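Long-range contacts in fatty acid amide hydrolase (Candida albicans, PDB 6KVR), which probably hydrolyses monocarboxylic acid amides to the carboxylate and ammonium, as a member of the amidase signature family: residues Q205-D211 against T416-N422; D349-V355 against N480-T484; R354-R360 against D508-D514. One frame throughout, in Å; residues are numbered along the deposited sequence.

Contact 1: Q205-D211 against T416-N422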
loop_
_atom_site.group_PDB
_atom_site.type_symbol
_atom_site.label_atom_id
_atom_site.label_comp_id
_atom_site.label_asym_id
_atom_site.label_seq_id
_atom_site.Cartn_x
_atom_site.Cartn_y
_atom_site.Cartn_z
ATOM N N GLN A 205 -22.574 13.181 11.151
ATOM C CA GLN A 205 -21.611 14.274 11.144
ATOM C C GLN A 205 -20.228 13.785 11.589
ATOM O O GLN A 205 -20.098 13.097 12.611
ATOM C CB GLN A 205 -22.135 15.377 12.068
ATOM C CG GLN A 205 -21.193 16.522 12.365
ATOM C CD GLN A 205 -21.658 17.297 13.602
ATOM O OE1 GLN A 205 -21.487 16.844 14.738
ATOM N NE2 GLN A 205 -22.257 18.455 13.383
ATOM N N THR A 206 -19.200 14.150 10.812
ATOM C CA THR A 206 -17.766 13.812 10.890
ATOM C C THR A 206 -17.460 12.429 10.322
ATOM O O THR A 206 -16.280 12.120 10.115
ATOM C CB THR A 206 -17.139 13.883 12.307
ATOM O OG1 THR A 206 -17.500 12.726 13.086
ATOM C CG2 THR A 206 -17.535 15.155 13.059
ATOM N N LEU A 207 -18.463 11.585 10.062
ATOM C CA LEU A 207 -18.266 10.215 9.572
ATOM C C LEU A 207 -17.507 9.352 10.567
ATOM O O LEU A 207 -16.919 8.354 10.187
ATOM C CB LEU A 207 -17.527 10.182 8.226
ATOM C CG LEU A 207 -18.094 11.080 7.137
ATOM C CD1 LEU A 207 -17.339 10.886 5.816
ATOM C CD2 LEU A 207 -19.578 10.814 6.974
HETATM N N MSE A 208 -17.462 9.740 11.831
HETATM C CA MSE A 208 -16.726 8.995 12.846
HETATM C C MSE A 208 -17.627 8.683 14.046
HETATM O O MSE A 208 -17.267 8.934 15.197
HETATM C CB MSE A 208 -15.484 9.793 13.285
HETATM C CG MSE A 208 -14.456 10.024 12.172
HETATM SE SE MSE A 208 -13.662 8.245 11.717
HETATM C CE MSE A 208 -12.394 8.163 13.264
ATOM N N HIS A 209 -18.810 8.149 13.749
ATOM C CA HIS A 209 -19.665 7.507 14.733
ATOM C C HIS A 209 -19.997 6.099 14.258
ATOM O O HIS A 209 -20.194 5.859 13.064
ATOM C CB HIS A 209 -21.049 8.206 14.962
ATOM C CG HIS A 209 -21.013 9.691 15.136
ATOM N ND1 HIS A 209 -22.136 10.408 15.513
ATOM C CD2 HIS A 209 -20.023 10.603 14.980
ATOM C CE1 HIS A 209 -21.835 11.690 15.590
ATOM N NE2 HIS A 209 -20.564 11.839 15.263
ATOM N N LEU A 210 -20.136 5.177 15.200
ATOM C CA LEU A 210 -20.856 3.942 14.888
ATOM C C LEU A 210 -22.362 4.132 15.055
ATOM O O LEU A 210 -23.063 3.275 15.596
ATOM C CB LEU A 210 -20.332 2.793 15.745
ATOM C CG LEU A 210 -18.874 2.382 15.476
ATOM C CD1 LEU A 210 -18.541 1.033 16.127
ATOM C CD2 LEU A 210 -18.527 2.355 13.984
ATOM N N ASP A 211 -22.859 5.261 14.554
ATOM C CA ASP A 211 -24.224 5.765 14.710
ATOM C C ASP A 211 -24.434 6.818 13.620
ATOM O O ASP A 211 -23.555 7.023 12.779
ATOM C CB ASP A 211 -24.429 6.339 16.115
ATOM C CG ASP A 211 -25.886 6.590 16.435
ATOM O OD1 ASP A 211 -26.163 7.507 17.245
ATOM O OD2 ASP A 211 -26.755 5.868 15.876
ATOM N N THR A 416 -22.551 17.404 17.386
ATOM C CA THR A 416 -23.286 16.252 17.896
ATOM C C THR A 416 -22.556 15.629 19.096
ATOM O O THR A 416 -21.348 15.814 19.291
ATOM C CB THR A 416 -23.463 15.269 16.735
ATOM O OG1 THR A 416 -24.568 15.699 15.913
ATOM C CG2 THR A 416 -23.603 13.835 17.175
ATOM N N LYS A 417 -23.308 14.899 19.922
ATOM C CA LYS A 417 -22.730 14.270 21.110
ATOM C C LYS A 417 -21.591 13.313 20.750
ATOM O O LYS A 417 -20.503 13.367 21.340
ATOM C CB LYS A 417 -23.818 13.527 21.894
ATOM C CG LYS A 417 -23.271 12.750 23.087
ATOM C CD LYS A 417 -24.323 11.880 23.749
ATOM C CE LYS A 417 -23.648 10.783 24.562
ATOM N NZ LYS A 417 -24.624 9.762 24.995
ATOM N N LEU A 418 -21.828 12.406 19.808
ATOM C CA LEU A 418 -20.754 11.470 19.480
ATOM C C LEU A 418 -19.654 12.119 18.653
ATOM O O LEU A 418 -18.599 11.505 18.480
ATOM C CB LEU A 418 -21.308 10.226 18.766
ATOM C CG LEU A 418 -22.111 9.317 19.715
ATOM C CD1 LEU A 418 -22.532 7.996 19.068
ATOM C CD2 LEU A 418 -21.345 9.070 21.042
ATOM N N THR A 419 -19.866 13.345 18.168
ATOM C CA THR A 419 -18.804 14.085 17.491
ATOM C C THR A 419 -17.807 14.616 18.509
ATOM O O THR A 419 -16.592 14.466 18.336
ATOM C CB THR A 419 -19.400 15.228 16.662
ATOM O OG1 THR A 419 -19.912 14.708 15.433
ATOM C CG2 THR A 419 -18.373 16.292 16.346
ATOM N N LYS A 420 -18.315 15.231 19.582
ATOM C CA LYS A 420 -17.482 15.567 20.733
ATOM C C LYS A 420 -16.700 14.345 21.212
ATOM O O LYS A 420 -15.521 14.443 21.565
ATOM C CB LYS A 420 -18.362 16.113 21.859
ATOM C CG LYS A 420 -19.162 17.371 21.487
ATOM C CD LYS A 420 -20.047 17.833 22.660
ATOM C CE LYS A 420 -20.626 19.222 22.431
ATOM N NZ LYS A 420 -21.586 19.627 23.513
ATOM N N TRP A 421 -17.350 13.184 21.219
ATOM C CA TRP A 421 -16.693 11.960 21.652
ATOM C C TRP A 421 -15.480 11.632 20.770
ATOM O O TRP A 421 -14.376 11.408 21.279
ATOM C CB TRP A 421 -17.718 10.814 21.651
ATOM C CG TRP A 421 -17.142 9.496 22.004
ATOM C CD1 TRP A 421 -16.850 8.473 21.143
ATOM C CD2 TRP A 421 -16.739 9.050 23.309
ATOM N NE1 TRP A 421 -16.312 7.410 21.835
ATOM C CE2 TRP A 421 -16.222 7.742 23.163
ATOM C CE3 TRP A 421 -16.772 9.624 24.582
ATOM C CZ2 TRP A 421 -15.755 6.994 24.250
ATOM C CZ3 TRP A 421 -16.299 8.884 25.662
ATOM C CH2 TRP A 421 -15.798 7.585 25.488
ATOM N N ASN A 422 -15.663 11.581 19.443
ATOM C CA ASN A 422 -14.548 11.133 18.604
ATOM C C ASN A 422 -13.489 12.212 18.421
ATOM O O ASN A 422 -12.326 11.883 18.157
ATOM C CB ASN A 422 -15.048 10.633 17.232
ATOM C CG ASN A 422 -15.329 11.759 16.255
ATOM O OD1 ASN A 422 -14.412 12.381 15.693
ATOM N ND2 ASN A 422 -16.603 12.022 16.035
HETATM O O HOH W 1 -18.170 8.662 17.795
#
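Gln205 reaches the start of helix 417-423 with OE1, carried there by an extended chain with CG anti to the backbone N (chi1 171°). OE1 takes two hydrogen bonds. Thr419 OG1 donates to Gln205 OE1 at 2.7 Å, and Thr416 N donates to the same oxygen at 2.9 Å. Both donors lie in the carbonyl plane, on lone pairs. Thr419 OG1 also accepts from His209 NE2 at 2.9 Å, in the plane of the imidazole. Leu418 CB sits over one face of the His209 ring, a CH-pi contact with CB 3.5 Å from the ring centroid. Asn422 ND2 donates to Leu418 O one turn back and only weakly to Thr206 OG1. Thr206 OG1 also closes an ST turn with Met208 N. A water donates to both Met208 O and Leu418 O.

In the next shell, Gln205 NE2 is hydrogen-bonded to Glu413 OE1 and Pro414 O, which fixes the rotation of the amide. The loop 205-211 contains Leu207, a predicted substrate-binding residue, and Met208 packs on Ile254, another. The bond to Thr419 OG1 is consistent with a proton on His209 NE2, and the hydroxyl proton then points to Gln205 OE1.

Contact 2: D349-V355 against N480-T484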
loop_
_atom_site.group_PDB
_atom_site.type_symbol
_atom_site.label_atom_id
_atom_site.label_comp_id
_atom_site.label_asym_id
_atom_site.label_seq_id
_atom_site.Cartn_x
_atom_site.Cartn_y
_atom_site.Cartn_z
ATOM N N ASP A 349 -13.447 -12.446 24.081
ATOM C CA ASP A 349 -13.293 -11.209 24.836
ATOM C C ASP A 349 -11.982 -10.589 24.374
ATOM O O ASP A 349 -10.929 -11.232 24.467
ATOM C CB ASP A 349 -13.301 -11.499 26.349
ATOM C CG ASP A 349 -13.238 -10.234 27.220
ATOM O OD1 ASP A 349 -12.284 -9.426 27.120
ATOM O OD2 ASP A 349 -14.174 -10.048 28.025
ATOM N N ASP A 350 -12.024 -9.366 23.843
ATOM C CA ASP A 350 -10.807 -8.774 23.306
ATOM C C ASP A 350 -9.863 -8.267 24.391
ATOM O O ASP A 350 -8.845 -7.658 24.056
ATOM C CB ASP A 350 -11.147 -7.647 22.328
ATOM C CG ASP A 350 -11.690 -6.396 23.013
ATOM O OD1 ASP A 350 -12.181 -6.477 24.164
ATOM O OD2 ASP A 350 -11.627 -5.325 22.375
ATOM N N GLY A 351 -10.160 -8.518 25.667
ATOM C CA GLY A 351 -9.308 -8.067 26.743
ATOM C C GLY A 351 -9.537 -6.631 27.163
ATOM O O GLY A 351 -8.894 -6.172 28.114
ATOM N N LEU A 352 -10.426 -5.906 26.486
ATOM C CA LEU A 352 -10.738 -4.519 26.808
ATOM C C LEU A 352 -12.146 -4.339 27.353
ATOM O O LEU A 352 -12.317 -3.766 28.432
ATOM C CB LEU A 352 -10.550 -3.630 25.567
ATOM C CG LEU A 352 -9.182 -3.804 24.915
ATOM C CD1 LEU A 352 -9.032 -2.894 23.724
ATOM C CD2 LEU A 352 -8.075 -3.550 25.937
ATOM N N VAL A 353 -13.164 -4.801 26.627
ATOM C CA VAL A 353 -14.554 -4.584 27.000
ATOM C C VAL A 353 -15.302 -5.909 26.882
ATOM O O VAL A 353 -15.441 -6.460 25.781
ATOM C CB VAL A 353 -15.225 -3.492 26.143
ATOM C CG1 VAL A 353 -16.677 -3.284 26.577
ATOM C CG2 VAL A 353 -14.448 -2.161 26.234
ATOM N N ARG A 354 -15.810 -6.392 28.014
ATOM C CA ARG A 354 -16.631 -7.592 28.060
ATOM C C ARG A 354 -17.883 -7.422 27.205
ATOM O O ARG A 354 -18.473 -6.339 27.148
ATOM C CB ARG A 354 -16.994 -7.880 29.523
ATOM C CG ARG A 354 -18.013 -8.990 29.756
ATOM C CD ARG A 354 -18.397 -9.089 31.230
ATOM N NE ARG A 354 -19.021 -7.867 31.730
ATOM C CZ ARG A 354 -19.672 -7.781 32.886
ATOM N NH1 ARG A 354 -19.826 -8.838 33.671
ATOM N NH2 ARG A 354 -20.183 -6.609 33.261
ATOM N N VAL A 355 -18.287 -8.500 26.520
ATOM C CA VAL A 355 -19.464 -8.452 25.664
ATOM C C VAL A 355 -20.692 -8.768 26.508
ATOM O O VAL A 355 -20.595 -9.364 27.585
ATOM C CB VAL A 355 -19.362 -9.403 24.441
ATOM C CG1 VAL A 355 -18.141 -9.071 23.598
ATOM C CG2 VAL A 355 -19.331 -10.875 24.866
ATOM N N ASN A 480 -17.318 2.448 22.402
ATOM C CA ASN A 480 -16.161 1.581 22.237
ATOM C C ASN A 480 -16.172 0.923 20.862
ATOM O O ASN A 480 -17.076 0.133 20.552
ATOM C CB ASN A 480 -16.136 0.506 23.318
ATOM C CG ASN A 480 -15.144 -0.574 23.013
ATOM O OD1 ASN A 480 -13.988 -0.292 22.713
ATOM N ND2 ASN A 480 -15.591 -1.816 23.041
ATOM N N TRP A 481 -15.140 1.195 20.068
ATOM C CA TRP A 481 -14.971 0.585 18.751
ATOM C C TRP A 481 -13.976 -0.596 18.733
ATOM O O TRP A 481 -13.628 -1.086 17.646
ATOM C CB TRP A 481 -14.479 1.632 17.753
ATOM C CG TRP A 481 -15.332 2.845 17.557
ATOM C CD1 TRP A 481 -16.485 3.179 18.217
ATOM C CD2 TRP A 481 -15.071 3.912 16.634
ATOM N NE1 TRP A 481 -16.962 4.386 17.753
ATOM C CE2 TRP A 481 -16.111 4.858 16.784
ATOM C CE3 TRP A 481 -14.060 4.154 15.691
ATOM C CZ2 TRP A 481 -16.184 6.020 16.010
ATOM C CZ3 TRP A 481 -14.127 5.318 14.929
ATOM C CH2 TRP A 481 -15.190 6.233 15.094
ATOM N N SER A 482 -13.496 -1.048 19.895
ATOM C CA SER A 482 -12.330 -1.934 19.906
ATOM C C SER A 482 -12.542 -3.196 19.068
ATOM O O SER A 482 -11.587 -3.694 18.451
ATOM C CB SER A 482 -11.966 -2.308 21.350
ATOM O OG SER A 482 -13.032 -3.014 21.968
ATOM N N TYR A 483 -13.781 -3.709 19.001
ATOM C CA TYR A 483 -14.017 -4.980 18.324
ATOM C C TYR A 483 -13.913 -4.856 16.805
ATOM O O TYR A 483 -13.550 -5.833 16.134
ATOM C CB TYR A 483 -15.374 -5.558 18.757
ATOM C CG TYR A 483 -15.257 -6.274 20.089
ATOM C CD1 TYR A 483 -14.745 -7.568 20.163
ATOM C CD2 TYR A 483 -15.574 -5.626 21.281
ATOM C CE1 TYR A 483 -14.604 -8.209 21.389
ATOM C CE2 TYR A 483 -15.434 -6.251 22.502
ATOM C CZ TYR A 483 -14.954 -7.540 22.554
ATOM O OH TYR A 483 -14.818 -8.153 23.777
ATOM N N THR A 484 -14.195 -3.678 16.240
ATOM C CA THR A 484 -13.999 -3.467 14.803
ATOM C C THR A 484 -12.690 -2.762 14.486
ATOM O O THR A 484 -12.037 -3.094 13.485
ATOM C CB THR A 484 -15.135 -2.643 14.190
ATOM O OG1 THR A 484 -15.427 -1.522 15.038
ATOM C CG2 THR A 484 -16.398 -3.494 13.955
HETATM O O HOH W 2 -9.975 -5.140 20.122
#
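Tyr483 lays its ring against the loop 349-355. Its CB does not point there, but CG anti to the carbonyl carbon (chi1 -82°) swings the ring across. One face of the ring takes Asp350. Tyr483 CD1 and CE1 pass Asp350 CB, CE1 at 3.6 Å, and CD2 is near Asp350 OD2. Asp350 CG lies over the rim near CZ. The carboxylate is stacked on the ring, with planes 21° apart. On the other branch, Tyr483 CE2 comes 3.3 Å from Val353 O, which lies at the ring edge, in plane. Val355 CG1 meets Tyr483 CZ at 3.7 Å.

Tyr483 OH donates to Val353 O at 2.7 Å and accepts from Asp350 N at 3.0 Å, the latter nearly straight. Asp350 OD1 receives Leu352 N, an Asx turn, and also Val353 N. The loop follows strand 343-346 and leads to helix 357-372, so the contact joins this link to the start of helix 482-490 in the amidase fold.

Asp350 OD2 is 2.7 Å from Ser482 OG. A water bridges Asp350 OD2 and Ser482 O. Val353 CG2 packs on the Asn480 amide, 3.4 Å from Asn480 ND2, a nitrogen hydrogen-bonded to Asn469.

Contact 3: R354-R360 against D508-D514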
loop_
_atom_site.group_PDB
_atom_site.type_symbol
_atom_site.label_atom_id
_atom_site.label_comp_id
_atom_site.label_asym_id
_atom_site.label_seq_id
_atom_site.Cartn_x
_atom_site.Cartn_y
_atom_site.Cartn_z
ATOM N N ARG A 354 -15.810 -6.392 28.014
ATOM C CA ARG A 354 -16.631 -7.592 28.060
ATOM C C ARG A 354 -17.883 -7.422 27.205
ATOM O O ARG A 354 -18.473 -6.339 27.148
ATOM C CB ARG A 354 -16.994 -7.880 29.523
ATOM C CG ARG A 354 -18.013 -8.990 29.756
ATOM C CD ARG A 354 -18.397 -9.089 31.230
ATOM N NE ARG A 354 -19.021 -7.867 31.730
ATOM C CZ ARG A 354 -19.672 -7.781 32.886
ATOM N NH1 ARG A 354 -19.826 -8.838 33.671
ATOM N NH2 ARG A 354 -20.183 -6.609 33.261
ATOM N N VAL A 355 -18.287 -8.500 26.520
ATOM C CA VAL A 355 -19.464 -8.452 25.664
ATOM C C VAL A 355 -20.692 -8.768 26.508
ATOM O O VAL A 355 -20.595 -9.364 27.585
ATOM C CB VAL A 355 -19.362 -9.403 24.441
ATOM C CG1 VAL A 355 -18.141 -9.071 23.598
ATOM C CG2 VAL A 355 -19.331 -10.875 24.866
ATOM N N SER A 356 -21.855 -8.336 26.013
ATOM C CA SER A 356 -23.124 -8.491 26.704
ATOM C C SER A 356 -23.717 -9.873 26.433
ATOM O O SER A 356 -23.275 -10.579 25.525
ATOM C CB SER A 356 -24.075 -7.380 26.264
ATOM O OG SER A 356 -24.661 -7.698 25.014
ATOM N N PRO A 357 -24.733 -10.278 27.203
ATOM C CA PRO A 357 -25.227 -11.667 27.142
ATOM C C PRO A 357 -25.629 -12.129 25.749
ATOM O O PRO A 357 -25.294 -13.264 25.379
ATOM C CB PRO A 357 -26.426 -11.650 28.099
ATOM C CG PRO A 357 -25.968 -10.693 29.170
ATOM C CD PRO A 357 -25.228 -9.595 28.419
ATOM N N PRO A 358 -26.357 -11.332 24.945
ATOM C CA PRO A 358 -26.715 -11.851 23.609
ATOM C C PRO A 358 -25.508 -12.166 22.739
ATOM O O PRO A 358 -25.524 -13.178 22.029
ATOM C CB PRO A 358 -27.586 -10.741 23.008
ATOM C CG PRO A 358 -27.244 -9.527 23.774
ATOM C CD PRO A 358 -26.940 -9.997 25.169
ATOM N N ILE A 359 -24.452 -11.347 22.797
ATOM C CA ILE A 359 -23.253 -11.619 21.999
ATOM C C ILE A 359 -22.541 -12.865 22.513
ATOM O O ILE A 359 -22.091 -13.712 21.727
ATOM C CB ILE A 359 -22.297 -10.407 21.993
ATOM C CG1 ILE A 359 -23.035 -9.099 21.658
ATOM C CG2 ILE A 359 -21.187 -10.629 20.987
ATOM C CD1 ILE A 359 -23.724 -9.106 20.303
ATOM N N ARG A 360 -22.405 -12.986 23.832
ATOM C CA ARG A 360 -21.784 -14.175 24.394
ATOM C C ARG A 360 -22.535 -15.431 23.965
ATOM O O ARG A 360 -21.923 -16.409 23.514
ATOM C CB ARG A 360 -21.723 -14.070 25.914
ATOM C CG ARG A 360 -21.073 -15.293 26.591
ATOM C CD ARG A 360 -20.913 -15.081 28.090
ATOM N NE ARG A 360 -22.193 -14.764 28.708
ATOM C CZ ARG A 360 -22.322 -14.255 29.923
ATOM N NH1 ARG A 360 -21.264 -13.997 30.672
ATOM N NH2 ARG A 360 -23.542 -14.010 30.400
ATOM N N ASP A 508 -31.384 -13.384 27.692
ATOM C CA ASP A 508 -30.119 -12.655 27.563
ATOM C C ASP A 508 -29.994 -11.621 28.688
ATOM O O ASP A 508 -30.083 -10.414 28.480
ATOM C CB ASP A 508 -30.022 -12.002 26.186
ATOM C CG ASP A 508 -29.858 -13.026 25.058
ATOM O OD1 ASP A 508 -29.094 -13.993 25.257
ATOM O OD2 ASP A 508 -30.482 -12.872 23.976
ATOM N N LYS A 509 -29.761 -12.113 29.904
ATOM C CA LYS A 509 -29.562 -11.227 31.044
ATOM C C LYS A 509 -28.290 -11.615 31.776
ATOM O O LYS A 509 -27.752 -12.712 31.598
ATOM C CB LYS A 509 -30.758 -11.228 32.017
ATOM C CG LYS A 509 -31.307 -12.582 32.397
ATOM C CD LYS A 509 -32.777 -12.479 32.783
ATOM C CE LYS A 509 -33.177 -13.558 33.791
ATOM N NZ LYS A 509 -32.521 -14.886 33.556
ATOM N N TRP A 510 -27.788 -10.673 32.570
ATOM C CA TRP A 510 -26.564 -10.912 33.315
ATOM C C TRP A 510 -26.801 -12.033 34.321
ATOM O O TRP A 510 -27.885 -12.148 34.891
ATOM C CB TRP A 510 -26.122 -9.635 34.040
ATOM C CG TRP A 510 -25.713 -8.454 33.159
ATOM C CD1 TRP A 510 -26.362 -7.254 33.048
ATOM C CD2 TRP A 510 -24.548 -8.354 32.310
ATOM N NE1 TRP A 510 -25.677 -6.417 32.184
ATOM C CE2 TRP A 510 -24.574 -7.076 31.706
ATOM C CE3 TRP A 510 -23.492 -9.224 31.994
ATOM C CZ2 TRP A 510 -23.581 -6.645 30.817
ATOM C CZ3 TRP A 510 -22.500 -8.788 31.096
ATOM C CH2 TRP A 510 -22.557 -7.515 30.525
ATOM N N THR A 511 -25.793 -12.865 34.532
ATOM C CA THR A 511 -25.862 -13.854 35.595
ATOM C C THR A 511 -25.360 -13.276 36.914
ATOM O O THR A 511 -24.851 -12.152 36.980
ATOM C CB THR A 511 -25.041 -15.084 35.242
ATOM O OG1 THR A 511 -23.678 -14.850 35.619
ATOM C CG2 THR A 511 -25.137 -15.385 33.754
ATOM N N GLU A 512 -25.498 -14.077 37.979
ATOM C CA GLU A 512 -25.026 -13.651 39.293
ATOM C C GLU A 512 -23.507 -13.626 39.342
ATOM O O GLU A 512 -22.914 -12.761 39.996
ATOM C CB GLU A 512 -25.588 -14.566 40.384
ATOM C CG GLU A 512 -25.463 -14.022 41.815
ATOM C CD GLU A 512 -26.470 -12.923 42.145
ATOM O OE1 GLU A 512 -26.705 -12.022 41.307
ATOM O OE2 GLU A 512 -27.043 -12.968 43.253
ATOM N N GLU A 513 -22.860 -14.557 38.643
ATOM C CA GLU A 513 -21.418 -14.465 38.468
ATOM C C GLU A 513 -21.036 -13.204 37.697
ATOM O O GLU A 513 -20.005 -12.588 37.981
ATOM C CB GLU A 513 -20.899 -15.711 37.753
ATOM C CG GLU A 513 -19.371 -15.836 37.731
ATOM C CD GLU A 513 -18.753 -15.881 39.133
ATOM O OE1 GLU A 513 -19.390 -16.451 40.057
ATOM O OE2 GLU A 513 -17.620 -15.367 39.304
ATOM N N ASP A 514 -21.851 -12.799 36.718
ATOM C CA ASP A 514 -21.550 -11.570 35.988
ATOM C C ASP A 514 -21.563 -10.353 36.907
ATOM O O ASP A 514 -20.804 -9.407 36.676
ATOM C CB ASP A 514 -22.542 -11.359 34.835
ATOM C CG ASP A 514 -22.357 -12.361 33.689
ATOM O OD1 ASP A 514 -21.221 -12.818 33.444
ATOM O OD2 ASP A 514 -23.362 -12.704 33.027
HETATM O O HOH W 3 -18.990 -11.660 33.285
HETATM O O HOH W 4 -21.630 -6.418 35.956
HETATM O O HOH W 5 -26.584 -14.795 30.224
#
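Arg354 and Arg360 both start with CG anti to the backbone N, and both bend at chi3, near +60°. The bends lay the Arg354 guanidinium on Trp510 and bring that of Arg360 to Asp514, in the short, weakly bonded helix 512-515. The start of that helix is a capping box. Asp514 N donates to Thr511 OG1, and Thr511 N donates back to Asp514 OD2 at 2.9 Å.

The guanidinium of Arg354 lies flat on Trp510, with centres 4.1 Å apart and planes at 27°. Trp510 CZ3 sits over the middle of the guanidinium. On the opposite face of the indole, Pro357 CD makes a CH-pi contact, 3.8 Å from the centroid of the six-membered ring. Tyr531 meets the indole edge-to-face. Arg354 NE bonds to Asn528 OD1, which helps fix the guanidinium, and Tyr517 makes a cation-pi contact with it. Arg354 NH1 also donates to Asp514 O, within the guanidinium plane.

Pro357 and Pro358, in the first turn of helix 357-372, pack on the chain at 508-509. Pro357 CB is 3.6 Å from Asp508 C. Pro358 CB touches the carboxylate of Asp508, which forms a salt bridge with Arg361. The contact thus joins the N-terminal turn of one helix to the loop leading into another, away from the predicted active site.

Arg360 grips Asp514 end-on. The two flat groups are nearly coplanar, 19° apart. The positive charge probably stabilises the ionised aspartate, whose OD2 serves the capping box as well. Two waters bridge Arg354 to Asp514, and a third links Arg360 NH2 to Lys509 O. The salt bridge has one bond to each oxygen: Arg360 NH1 to Asp514 OD1 at 3.0 Å and Arg360 NH2 to Asp514 OD2 at 2.9 Å.

Overall arrangement
From the N terminus, the loop 205-211 after strand 199-201 comes first. Contact 1 joins it to helix 417-423 and closes a loop of 204 residues. Inside that span lie 349-355 and 354-360, the link between strand 343-346 and helix 357-372. Their partners come later, at 480-484 and 508-514, so all three contacts cross and none nests. Contact 2 ties the link to helix 482-490, closing 124 residues, and contact 3 ties it to helix 512-515, closing 147. Contacts 2 and 3 share Arg354 and Val355, with centres about 14 Å apart. Contact 1 touches contact 2 through Trp481, which packs on Met208, His209 and Leu210.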